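Local coordinates for protein UDP-glucose:anthocyanidin 3-O-glucosyltransferase (Clitoria ternatea, PDB 4REL) that belongs to the GT-B glycosyltransferases, with two Rossmann-like domains facing each other across a cleft, at residues N137-S141 against D367-A371; N147-I151 against D165-G169; D158-A162 against L173-D177; V353-P358 against A415-K419. All blocks are in the same frame, centred on the assembly; numbering follows the deposited sequence.

Contact 1: residues N137-S141 against D367-A371; sequences NVSCS and DQGIA. With KMP (3,5,7-trihydroxy-2-(4-hydroxyphenyl)-4H-chromen-4-one), chain B.
Asp367 meets the backbone of Val138 through one hydrogen bond. Val138 N donates to Asp367 OD2 at 3.0 Å. The donor comes in on the syn side of the carboxylate, but tilted 34° out of its plane. Asp367 CG lies between its backbone N and carbonyl carbon (chi1 64°), which sets the carboxylate beside Val138 N. Ser141 OG lies near Asp367 OD2 (3.3 Å), but its bond goes to Val138 O, at 2.8 Å. Ser141 N and Trp135 NE1 also donate to that oxygen, so three donors converge on it and pin the turn that presents Val138 N.

The bound KMP touches both segments. Its O30 sits 3.0 Å from Asp367 CG, over one face of the carboxylate. Val138 CG2 covers the opposite face, 3.5 Å from Asp367 CG. The acid group is thus sandwiched between ligand oxygen and methyl. Asn137 brings ND2 to 2.9 Å from KMP O13. His17 NE2 and Asp181 OD2 hydrogen-bond the same ligand.

Apolar contacts complete the join. Both methyls of Val138 face the helix: CG2 packs on Ala371 CB at 3.6 Å, and CG1 reaches Ile370 CG2 at 4.2 Å as well as Ala371. Cys140 CB touches the same Ile370 methyl.

The loop follows strand 131-135 of the seven-stranded parallel sheet. Asp367 occupies the N-cap position of helix 368-378, which follows strand 359-361 of the six-stranded one. This is the interdomain cleft of a GT-B fold, where loops at the strand ends of both Rossmann-like domains line the ligand pocket.

Contact 2: residues N147-I151 against D165-G169; sequences NIDLI and DFLPG
Asn147 and Leu167 have their CA atoms 8.0 Å apart, and Leu150 and Phe166 keep a similar spacing, so side chains rather than backbones join the first turn of helix 148-157 to the loop 165-169. Phe166 carries most of the contact. Its chi1 of 51° folds the ring back over its own backbone and lays it against Leu150 and Ile151. Leu150 CB sits over one ring face in a CH-pi contact, 3.9 Å from the centroid and 17° off the normal. Leu150 CD1 continues along the ring and reaches Phe166 CD1 at 3.7 Å. Ile151 comes in at about a right angle and places CG1 in the ring plane, at the edge, 3.7 Å from Phe166 CE1.

Beside the ring, Leu167 CD2 lies over the face of the Asn147 carboxamide, 3.3 Å from Asn147 ND2. That nitrogen hydrogen-bonds to Ser143 O and Tyr225 OH, which fixes the flip of the amide. Asn147 OD1 accepts from a water at 2.8 Å. The same water donates to Phe166 O at 2.7 Å and bridges helix start and loop.

Asn147 occupies the N-cap position, yet its side chain makes no capping bond. Farther in, Ile151 also packs on Leu144 and Val178. The chain leaves helix 148-157, doubles back, and lays Phe166 against that helix's first turn, before running on to helix 191-197.

Contact 3: residues D158-A162 against L173-D177; sequences DAKNA and LRVED
Val175 sets CG1 roughly anti to its backbone N (chi1 158°), and its methyls lie against the carbonyl oxygens of Ala159, Lys160 and Ala162. Arg174 stretches out from CG to NE, and a chi1 of 67° in Glu176 brings that chain alongside it. The two chains run side by side, and Arg174 NH1 donates to Glu176 OE2 at 3.0 Å in a salt bridge. The oxygen lies in the guanidinium plane, but the nitrogen stands above the carboxylate plane. Asn161 CB rests obliquely against the guanidinium, 3.9 Å from Arg174 NH1.

Backbone bonds join the segments. Val175 N donates to Ala162 O at 3.0 Å, nearly in line with the carbonyl. Arg174 CA makes a CA-H...O contact with the same oxygen at 3.2 Å. Glu176 N reaches Lys160 O at 2.9 Å, a weak bond because it is bent. The motif is a type I beta turn, Ala159 to Ala162, docked on the start of the 3-10 segment 175-177. Both belong to the long excursion between helices 148-157 and 191-197.

Val175 CG2 packs on Ala162 CB at 4.2 Å, and CG1 touches Lys160 CD. The valine also leans on Lys154 and Cys155 of helix 148-157. Asp177 OD2 accepts Arg174 N at 2.8 Å and forms a salt bridge to Arg373 of helix 368-378. Glu176 OE1 has a salt bridge to Lys388, also of the second domain.

Contact 4: residues V353-P358 against A415-K419; sequences VSNGVP and ALKVK
Lys419 lays its aliphatic chain over one face of the Asn355-Gly356 peptide group. Lys419 CD sits 3.7 Å above Asn355 C, and Lys419 CB is 3.8 Å from Gly356 N. The chain can span the plane because it is extended throughout, with CG anti to the backbone N (chi1 -179°). Gly356 has no side chain to hold the lysine off. Ala415 CB lies over one face of the puckered Pro358 ring, 4.1 Å from Pro358 CD.

Val353 CB meets Val418 CG1 at 4.0 Å. Gly356 CA points a hydrogen at Ala415 O, a CA-H...O contact of 3.5 Å.

Three waters bridge the segments. One donates to both Val353 O and Ala415 O, each at 2.7 Å. A second links Ser354 O to Lys419 O. The third accepts from Lys419 NZ and donates to Asn355 OD1, while Asn355 ND2 is held by Glu351 O.

Gly356, with positive phi (71°), closes helix 346-354 in a Schellman motif and turns the chain into strand 359-361. Helix 409-425 packs on this helix-to-strand turn of the second Rossmann-like domain.

In the fold
Contacts 1 and 4 are buried, while contacts 2 and 3 are only partly so and lie farther from the centre of the chain. Contact 1 spans the two domains and includes the ligand. Contact 4 joins the end of one helix, and the turn after it, to another helix of the second domain, through waters and aliphatic carbons. Contacts 2 and 3 share the excursion around helix 148-157, nested inside the loop that contact 1 closes. Contact 2 relies on an aromatic ring, contact 3 on backbone bonds and charges. They meet where Leu167 packs on Leu173. Contact 3 also touches contact 1, as Ile370 packs against Leu173 and Asp177. Contact 4 touches none of the others.

Contact 1: residues N137-S141 against D367-A371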
loop_
_atom_site.group_PDB
_atom_site.type_symbol
_atom_site.label_atom_id
_atom_site.label_comp_id
_atom_site.label_asym_id
_atom_site.label_seq_id
_atom_site.Cartn_x
_atom_site.Cartn_y
_atom_site.Cartn_z
ATOM N N ASN A 137 -0.847 -3.493 -3.225
ATOM C CA ASN A 137 -0.808 -2.194 -3.884
ATOM C C ASN A 137 -2.207 -1.715 -4.186
ATOM O O ASN A 137 -3.178 -2.288 -3.691
ATOM C CB ASN A 137 0.024 -2.324 -5.150
ATOM C CG ASN A 137 1.194 -3.254 -4.936
ATOM O OD1 ASN A 137 1.277 -4.341 -5.528
ATOM N ND2 ASN A 137 2.073 -2.865 -4.020
ATOM N N VAL A 138 -2.325 -0.652 -4.969
ATOM C CA VAL A 138 -3.641 -0.184 -5.357
ATOM C C VAL A 138 -4.310 -1.295 -6.153
ATOM O O VAL A 138 -3.766 -1.779 -7.144
ATOM C CB VAL A 138 -3.552 1.134 -6.152
ATOM C CG1 VAL A 138 -4.947 1.634 -6.518
ATOM C CG2 VAL A 138 -2.830 2.170 -5.309
ATOM N N SER A 139 -5.473 -1.733 -5.682
ATOM C CA SER A 139 -6.170 -2.862 -6.295
ATOM C C SER A 139 -6.337 -2.673 -7.804
ATOM O O SER A 139 -5.989 -3.552 -8.591
ATOM C CB SER A 139 -7.542 -3.049 -5.636
ATOM O OG SER A 139 -8.306 -1.854 -5.734
ATOM N N CYS A 140 -6.827 -1.503 -8.202
ATOM C CA CYS A 140 -7.101 -1.218 -9.612
ATOM C C CYS A 140 -5.889 -1.301 -10.545
ATOM O O CYS A 140 -6.043 -1.545 -11.742
ATOM C CB CYS A 140 -7.815 0.137 -9.767
ATOM S SG CYS A 140 -9.471 0.135 -9.040
ATOM N N SER A 141 -4.685 -1.128 -10.010
ATOM C CA SER A 141 -3.513 -1.113 -10.878
ATOM C C SER A 141 -3.222 -2.491 -11.470
ATOM O O SER A 141 -2.463 -2.600 -12.417
ATOM C CB SER A 141 -2.288 -0.539 -10.156
ATOM O OG SER A 141 -1.822 -1.439 -9.181
ATOM N N ASP A 367 2.139 3.556 -8.274
ATOM C CA ASP A 367 0.714 3.557 -8.599
ATOM C C ASP A 367 -0.105 4.551 -7.777
ATOM O O ASP A 367 -1.330 4.453 -7.722
ATOM C CB ASP A 367 0.101 2.141 -8.511
ATOM C CG ASP A 367 0.128 1.555 -7.097
ATOM O OD1 ASP A 367 0.596 2.220 -6.151
ATOM O OD2 ASP A 367 -0.356 0.415 -6.929
ATOM N N GLN A 368 0.563 5.502 -7.138
ATOM C CA GLN A 368 -0.133 6.538 -6.377
ATOM C C GLN A 368 -1.058 7.348 -7.273
ATOM O O GLN A 368 -2.114 7.813 -6.837
ATOM C CB GLN A 368 0.882 7.446 -5.679
ATOM C CG GLN A 368 1.620 6.715 -4.563
ATOM C CD GLN A 368 2.851 7.438 -4.060
ATOM O OE1 GLN A 368 3.139 8.578 -4.448
ATOM N NE2 GLN A 368 3.596 6.768 -3.188
ATOM N N GLY A 369 -0.661 7.512 -8.530
ATOM C CA GLY A 369 -1.477 8.235 -9.490
ATOM C C GLY A 369 -2.784 7.536 -9.795
ATOM O O GLY A 369 -3.825 8.183 -9.993
ATOM N N ILE A 370 -2.743 6.204 -9.814
ATOM C CA ILE A 370 -3.951 5.423 -10.014
ATOM C C ILE A 370 -4.880 5.618 -8.823
ATOM O O ILE A 370 -6.084 5.833 -8.989
ATOM C CB ILE A 370 -3.646 3.915 -10.183
ATOM C CG1 ILE A 370 -2.648 3.680 -11.327
ATOM C CG2 ILE A 370 -4.937 3.147 -10.402
ATOM C CD1 ILE A 370 -3.117 4.185 -12.696
ATOM N N ALA A 371 -4.316 5.532 -7.618
ATOM C CA ALA A 371 -5.085 5.727 -6.401
ATOM C C ALA A 371 -5.731 7.103 -6.367
ATOM O O ALA A 371 -6.915 7.231 -6.024
ATOM C CB ALA A 371 -4.208 5.508 -5.167
HETATM C C1 KMP B . 4.053 0.640 -9.504
HETATM C C2 KMP B . 3.639 0.213 -8.253
HETATM C C3 KMP B . 4.604 0.250 -7.133
HETATM C C4 KMP B . 5.974 0.744 -7.376
HETATM C C5 KMP B . 6.296 1.146 -8.667
HETATM C C6 KMP B . 5.356 1.095 -9.699
HETATM C C9 KMP B . 4.217 -0.192 -5.773
HETATM C C10 KMP B . 5.246 -0.123 -4.711
HETATM C C11 KMP B . 6.611 0.389 -5.063
HETATM C C14 KMP B . 7.709 0.495 -4.052
HETATM C C15 KMP B . 7.631 -0.116 -2.802
HETATM C C16 KMP B . 8.668 0.007 -1.891
HETATM C C17 KMP B . 9.794 0.746 -2.220
HETATM C C18 KMP B . 9.883 1.357 -3.464
HETATM C C19 KMP B . 8.844 1.227 -4.376
HETATM O O12 KMP B . 6.894 0.791 -6.354
HETATM O O13 KMP B . 3.057 -0.609 -5.544
HETATM O O24 KMP B . 10.808 0.867 -1.318
HETATM O O27 KMP B . 4.901 -0.518 -3.454
HETATM O O29 KMP B . 5.728 1.502 -10.944
HETATM O O30 KMP B . 2.372 -0.236 -8.041
#

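Contact 2: residues N147-I151 against D165-G169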
loop_
_atom_site.group_PDB
_atom_site.type_symbol
_atom_site.label_atom_id
_atom_site.label_comp_id
_atom_site.label_asym_id
_atom_site.label_seq_id
_atom_site.Cartn_x
_atom_site.Cartn_y
_atom_site.Cartn_z
ATOM N N ASN A 147 -2.209 -4.900 -20.061
ATOM C CA ASN A 147 -2.478 -3.992 -21.173
ATOM C C ASN A 147 -1.309 -3.049 -21.443
ATOM O O ASN A 147 -1.512 -1.914 -21.850
ATOM C CB ASN A 147 -3.753 -3.178 -20.903
ATOM C CG ASN A 147 -4.996 -4.046 -20.837
ATOM O OD1 ASN A 147 -5.598 -4.374 -21.865
ATOM N ND2 ASN A 147 -5.390 -4.420 -19.628
ATOM N N ILE A 148 -0.087 -3.532 -21.230
ATOM C CA ILE A 148 1.092 -2.673 -21.346
ATOM C C ILE A 148 1.244 -2.066 -22.747
ATOM O O ILE A 148 1.503 -0.864 -22.882
ATOM C CB ILE A 148 2.380 -3.421 -20.940
ATOM C CG1 ILE A 148 2.278 -3.877 -19.485
ATOM C CG2 ILE A 148 3.615 -2.538 -21.154
ATOM C CD1 ILE A 148 3.291 -4.922 -19.098
ATOM N N ASP A 149 1.065 -2.876 -23.789
ATOM C CA ASP A 149 1.238 -2.360 -25.151
ATOM C C ASP A 149 0.215 -1.275 -25.494
ATOM O O ASP A 149 0.566 -0.254 -26.089
ATOM C CB ASP A 149 1.217 -3.499 -26.173
ATOM C CG ASP A 149 2.388 -4.452 -26.005
ATOM O OD1 ASP A 149 3.356 -4.087 -25.307
ATOM O OD2 ASP A 149 2.345 -5.560 -26.573
ATOM N N LEU A 150 -1.040 -1.479 -25.103
ATOM C CA LEU A 150 -2.073 -0.469 -25.351
ATOM C C LEU A 150 -1.764 0.803 -24.578
ATOM O O LEU A 150 -1.919 1.917 -25.089
ATOM C CB LEU A 150 -3.458 -0.976 -24.943
ATOM C CG LEU A 150 -4.089 -2.070 -25.796
ATOM C CD1 LEU A 150 -5.493 -2.397 -25.281
ATOM C CD2 LEU A 150 -4.119 -1.653 -27.266
ATOM N N ILE A 151 -1.332 0.627 -23.335
ATOM C CA ILE A 151 -1.035 1.762 -22.477
ATOM C C ILE A 151 0.152 2.564 -23.021
ATOM O O ILE A 151 0.078 3.792 -23.117
ATOM C CB ILE A 151 -0.826 1.300 -21.019
ATOM C CG1 ILE A 151 -2.188 0.956 -20.407
ATOM C CG2 ILE A 151 -0.130 2.381 -20.206
ATOM C CD1 ILE A 151 -2.126 0.108 -19.135
ATOM N N ASP A 165 -10.078 3.966 -21.882
ATOM C CA ASP A 165 -11.371 3.305 -22.012
ATOM C C ASP A 165 -11.256 1.805 -22.254
ATOM O O ASP A 165 -12.191 1.058 -21.967
ATOM C CB ASP A 165 -12.198 3.963 -23.115
ATOM C CG ASP A 165 -12.530 5.407 -22.805
ATOM O OD1 ASP A 165 -11.684 6.283 -23.097
ATOM O OD2 ASP A 165 -13.635 5.665 -22.272
ATOM N N PHE A 166 -10.096 1.363 -22.737
ATOM C CA PHE A 166 -9.893 -0.061 -23.026
ATOM C C PHE A 166 -9.771 -0.945 -21.783
ATOM O O PHE A 166 -9.718 -2.172 -21.894
ATOM C CB PHE A 166 -8.681 -0.273 -23.947
ATOM C CG PHE A 166 -7.426 0.421 -23.487
ATOM C CD1 PHE A 166 -6.621 -0.143 -22.506
ATOM C CD2 PHE A 166 -7.034 1.614 -24.063
ATOM C CE1 PHE A 166 -5.461 0.492 -22.090
ATOM C CE2 PHE A 166 -5.868 2.257 -23.656
ATOM C CZ PHE A 166 -5.084 1.693 -22.666
ATOM N N LEU A 167 -9.704 -0.325 -20.605
ATOM C CA LEU A 167 -9.666 -1.066 -19.344
ATOM C C LEU A 167 -11.073 -1.134 -18.779
ATOM O O LEU A 167 -11.609 -0.117 -18.333
ATOM C CB LEU A 167 -8.756 -0.358 -18.332
ATOM C CG LEU A 167 -7.309 -0.055 -18.717
ATOM C CD1 LEU A 167 -6.640 0.777 -17.625
ATOM C CD2 LEU A 167 -6.527 -1.350 -18.967
ATOM N N PRO A 168 -11.685 -2.331 -18.782
ATOM C CA PRO A 168 -13.055 -2.429 -18.268
ATOM C C PRO A 168 -13.176 -1.950 -16.818
ATOM O O PRO A 168 -12.382 -2.337 -15.951
ATOM C CB PRO A 168 -13.364 -3.929 -18.388
ATOM C CG PRO A 168 -12.526 -4.365 -19.557
ATOM C CD PRO A 168 -11.229 -3.598 -19.380
ATOM N N GLY A 169 -14.150 -1.076 -16.581
ATOM C CA GLY A 169 -14.422 -0.553 -15.253
ATOM C C GLY A 169 -13.526 0.607 -14.851
ATOM O O GLY A 169 -13.747 1.247 -13.816
HETATM O O HOH W 1 -8.362 -4.485 -22.393
#

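Contact 3: residues D158-A162 against L173-D177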
loop_
_atom_site.group_PDB
_atom_site.type_symbol
_atom_site.label_atom_id
_atom_site.label_comp_id
_atom_site.label_asym_id
_atom_site.label_seq_id
_atom_site.Cartn_x
_atom_site.Cartn_y
_atom_site.Cartn_z
ATOM N N ASP A 158 -1.452 9.805 -27.625
ATOM C CA ASP A 158 -2.650 10.550 -27.245
ATOM C C ASP A 158 -2.359 11.685 -26.255
ATOM O O ASP A 158 -1.221 11.870 -25.829
ATOM C CB ASP A 158 -3.689 9.582 -26.659
ATOM C CG ASP A 158 -5.066 9.758 -27.269
ATOM O OD1 ASP A 158 -5.465 10.915 -27.544
ATOM O OD2 ASP A 158 -5.747 8.730 -27.476
ATOM N N ALA A 159 -3.395 12.440 -25.897
ATOM C CA ALA A 159 -3.250 13.584 -24.998
ATOM C C ALA A 159 -3.049 13.107 -23.569
ATOM O O ALA A 159 -3.393 11.976 -23.241
ATOM C CB ALA A 159 -4.467 14.482 -25.083
ATOM N N LYS A 160 -2.516 13.972 -22.714
ATOM C CA LYS A 160 -2.196 13.568 -21.346
ATOM C C LYS A 160 -3.434 13.264 -20.509
ATOM O O LYS A 160 -3.382 12.463 -19.570
ATOM C CB LYS A 160 -1.323 14.621 -20.658
ATOM C CG LYS A 160 0.092 14.696 -21.215
ATOM C CD LYS A 160 0.655 13.294 -21.415
ATOM C CE LYS A 160 2.156 13.295 -21.668
ATOM N NZ LYS A 160 2.518 13.782 -23.029
ATOM N N ASN A 161 -4.550 13.892 -20.856
ATOM C CA ASN A 161 -5.799 13.658 -20.140
ATOM C C ASN A 161 -6.730 12.663 -20.844
ATOM O O ASN A 161 -7.907 12.547 -20.488
ATOM C CB ASN A 161 -6.524 14.983 -19.883
ATOM C CG ASN A 161 -6.878 15.720 -21.165
ATOM O OD1 ASN A 161 -6.370 15.404 -22.243
ATOM N ND2 ASN A 161 -7.745 16.722 -21.049
ATOM N N ALA A 162 -6.204 11.950 -21.839
ATOM C CA ALA A 162 -7.004 10.967 -22.573
ATOM C C ALA A 162 -7.312 9.795 -21.662
ATOM O O ALA A 162 -6.448 9.362 -20.898
ATOM C CB ALA A 162 -6.269 10.487 -23.802
ATOM N N LEU A 173 -9.532 6.300 -15.580
ATOM C CA LEU A 173 -8.074 6.413 -15.542
ATOM C C LEU A 173 -7.584 7.131 -16.797
ATOM O O LEU A 173 -8.151 6.958 -17.885
ATOM C CB LEU A 173 -7.392 5.033 -15.439
ATOM C CG LEU A 173 -7.663 4.200 -14.188
ATOM C CD1 LEU A 173 -6.797 2.967 -14.198
ATOM C CD2 LEU A 173 -7.343 5.038 -12.959
ATOM N N ARG A 174 -6.557 7.961 -16.631
ATOM C CA ARG A 174 -6.012 8.729 -17.743
ATOM C C ARG A 174 -4.550 8.410 -17.991
ATOM O O ARG A 174 -3.845 7.899 -17.119
ATOM C CB ARG A 174 -6.109 10.224 -17.460
ATOM C CG ARG A 174 -7.496 10.741 -17.174
ATOM C CD ARG A 174 -7.327 12.183 -16.771
ATOM N NE ARG A 174 -8.578 12.853 -16.470
ATOM C CZ ARG A 174 -8.650 14.144 -16.161
ATOM N NH1 ARG A 174 -7.541 14.876 -16.119
ATOM N NH2 ARG A 174 -9.823 14.702 -15.900
ATOM N N VAL A 175 -4.100 8.746 -19.194
ATOM C CA VAL A 175 -2.702 8.664 -19.567
ATOM C C VAL A 175 -1.777 9.231 -18.484
ATOM O O VAL A 175 -0.781 8.605 -18.112
ATOM C CB VAL A 175 -2.490 9.402 -20.905
ATOM C CG1 VAL A 175 -1.045 9.825 -21.080
ATOM C CG2 VAL A 175 -2.943 8.521 -22.048
ATOM N N GLU A 176 -2.129 10.394 -17.942
ATOM C CA GLU A 176 -1.267 11.056 -16.961
ATOM C C GLU A 176 -1.177 10.322 -15.616
ATOM O O GLU A 176 -0.302 10.621 -14.792
ATOM C CB GLU A 176 -1.724 12.499 -16.738
ATOM C CG GLU A 176 -3.073 12.618 -16.058
ATOM C CD GLU A 176 -3.554 14.052 -15.969
ATOM O OE1 GLU A 176 -2.871 14.868 -15.317
ATOM O OE2 GLU A 176 -4.613 14.359 -16.554
ATOM N N ASP A 177 -2.063 9.353 -15.395
ATOM C CA ASP A 177 -2.061 8.598 -14.143
ATOM C C ASP A 177 -1.133 7.383 -14.169
ATOM O O ASP A 177 -0.809 6.829 -13.121
ATOM C CB ASP A 177 -3.478 8.123 -13.811
ATOM C CG ASP A 177 -4.490 9.255 -13.777
ATOM O OD1 ASP A 177 -4.130 10.370 -13.338
ATOM O OD2 ASP A 177 -5.653 9.021 -14.180
#

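Contact 4: residues V353-P358 against A415-K419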
loop_
_atom_site.group_PDB
_atom_site.type_symbol
_atom_site.label_atom_id
_atom_site.label_comp_id
_atom_site.label_asym_id
_atom_site.label_seq_id
_atom_site.Cartn_x
_atom_site.Cartn_y
_atom_site.Cartn_z
ATOM N N VAL A 353 -10.141 5.621 3.823
ATOM C CA VAL A 353 -11.500 5.307 3.381
ATOM C C VAL A 353 -12.255 4.487 4.421
ATOM O O VAL A 353 -13.471 4.610 4.546
ATOM C CB VAL A 353 -11.556 4.619 1.992
ATOM C CG1 VAL A 353 -10.952 5.528 0.914
ATOM C CG2 VAL A 353 -10.860 3.268 2.018
ATOM N N SER A 354 -11.542 3.667 5.183
ATOM C CA SER A 354 -12.219 2.854 6.186
ATOM C C SER A 354 -12.689 3.711 7.360
ATOM O O SER A 354 -13.546 3.297 8.134
ATOM C CB SER A 354 -11.342 1.687 6.657
ATOM O OG SER A 354 -10.152 2.154 7.256
ATOM N N ASN A 355 -12.147 4.923 7.470
ATOM C CA ASN A 355 -12.524 5.831 8.547
ATOM C C ASN A 355 -13.389 7.016 8.116
ATOM O O ASN A 355 -13.711 7.882 8.934
ATOM C CB ASN A 355 -11.274 6.331 9.276
ATOM C CG ASN A 355 -10.674 5.278 10.175
ATOM O OD1 ASN A 355 -11.278 4.890 11.177
ATOM N ND2 ASN A 355 -9.479 4.807 9.831
ATOM N N GLY A 356 -13.763 7.058 6.841
ATOM C CA GLY A 356 -14.604 8.127 6.319
ATOM C C GLY A 356 -13.906 9.477 6.204
ATOM O O GLY A 356 -14.545 10.524 6.275
ATOM N N VAL A 357 -12.593 9.470 6.017
ATOM C CA VAL A 357 -11.873 10.735 5.901
ATOM C C VAL A 357 -11.597 11.045 4.436
ATOM O O VAL A 357 -10.933 10.262 3.749
ATOM C CB VAL A 357 -10.554 10.716 6.685
ATOM C CG1 VAL A 357 -9.812 12.045 6.488
ATOM C CG2 VAL A 357 -10.834 10.481 8.152
ATOM N N PRO A 358 -12.108 12.185 3.949
ATOM C CA PRO A 358 -11.899 12.571 2.550
ATOM C C PRO A 358 -10.452 13.005 2.327
ATOM O O PRO A 358 -9.761 13.331 3.295
ATOM C CB PRO A 358 -12.863 13.747 2.364
ATOM C CG PRO A 358 -13.019 14.319 3.728
ATOM C CD PRO A 358 -12.966 13.145 4.669
ATOM N N ALA A 415 -17.587 10.232 1.436
ATOM C CA ALA A 415 -16.631 9.603 2.343
ATOM C C ALA A 415 -17.368 8.800 3.413
ATOM O O ALA A 415 -16.936 7.702 3.787
ATOM C CB ALA A 415 -15.715 10.656 2.987
ATOM N N LEU A 416 -18.484 9.334 3.899
ATOM C CA LEU A 416 -19.259 8.625 4.909
ATOM C C LEU A 416 -19.922 7.390 4.303
ATOM O O LEU A 416 -19.985 6.343 4.943
ATOM C CB LEU A 416 -20.306 9.536 5.570
ATOM C CG LEU A 416 -21.264 8.771 6.505
ATOM C CD1 LEU A 416 -20.497 8.106 7.651
ATOM C CD2 LEU A 416 -22.391 9.655 7.048
ATOM N N LYS A 417 -20.415 7.505 3.072
ATOM C CA LYS A 417 -21.019 6.344 2.412
ATOM C C LYS A 417 -20.010 5.231 2.191
ATOM O O LYS A 417 -20.332 4.049 2.335
ATOM C CB LYS A 417 -21.647 6.728 1.078
ATOM C CG LYS A 417 -22.775 7.732 1.201
ATOM C CD LYS A 417 -23.430 7.978 -0.154
ATOM C CE LYS A 417 -24.450 9.102 -0.078
ATOM N NZ LYS A 417 -25.009 9.430 -1.419
ATOM N N VAL A 418 -18.795 5.605 1.818
ATOM C CA VAL A 418 -17.766 4.611 1.570
ATOM C C VAL A 418 -17.359 3.935 2.883
ATOM O O VAL A 418 -17.118 2.724 2.919
ATOM C CB VAL A 418 -16.557 5.229 0.840
ATOM C CG1 VAL A 418 -15.356 4.302 0.908
ATOM C CG2 VAL A 418 -16.932 5.535 -0.608
ATOM N N LYS A 419 -17.324 4.703 3.970
ATOM C CA LYS A 419 -17.041 4.124 5.284
ATOM C C LYS A 419 -18.070 3.041 5.623
ATOM O O LYS A 419 -17.724 1.955 6.095
ATOM C CB LYS A 419 -17.037 5.201 6.367
ATOM C CG LYS A 419 -16.718 4.665 7.756
ATOM C CD LYS A 419 -16.801 5.775 8.813
ATOM C CE LYS A 419 -16.152 5.304 10.106
ATOM N NZ LYS A 419 -16.384 6.206 11.274
HETATM O O HOH W 2 -14.419 6.856 3.383
HETATM O O HOH W 3 -15.283 1.453 7.708
HETATM O O HOH W 4 -13.736 6.005 12.153
#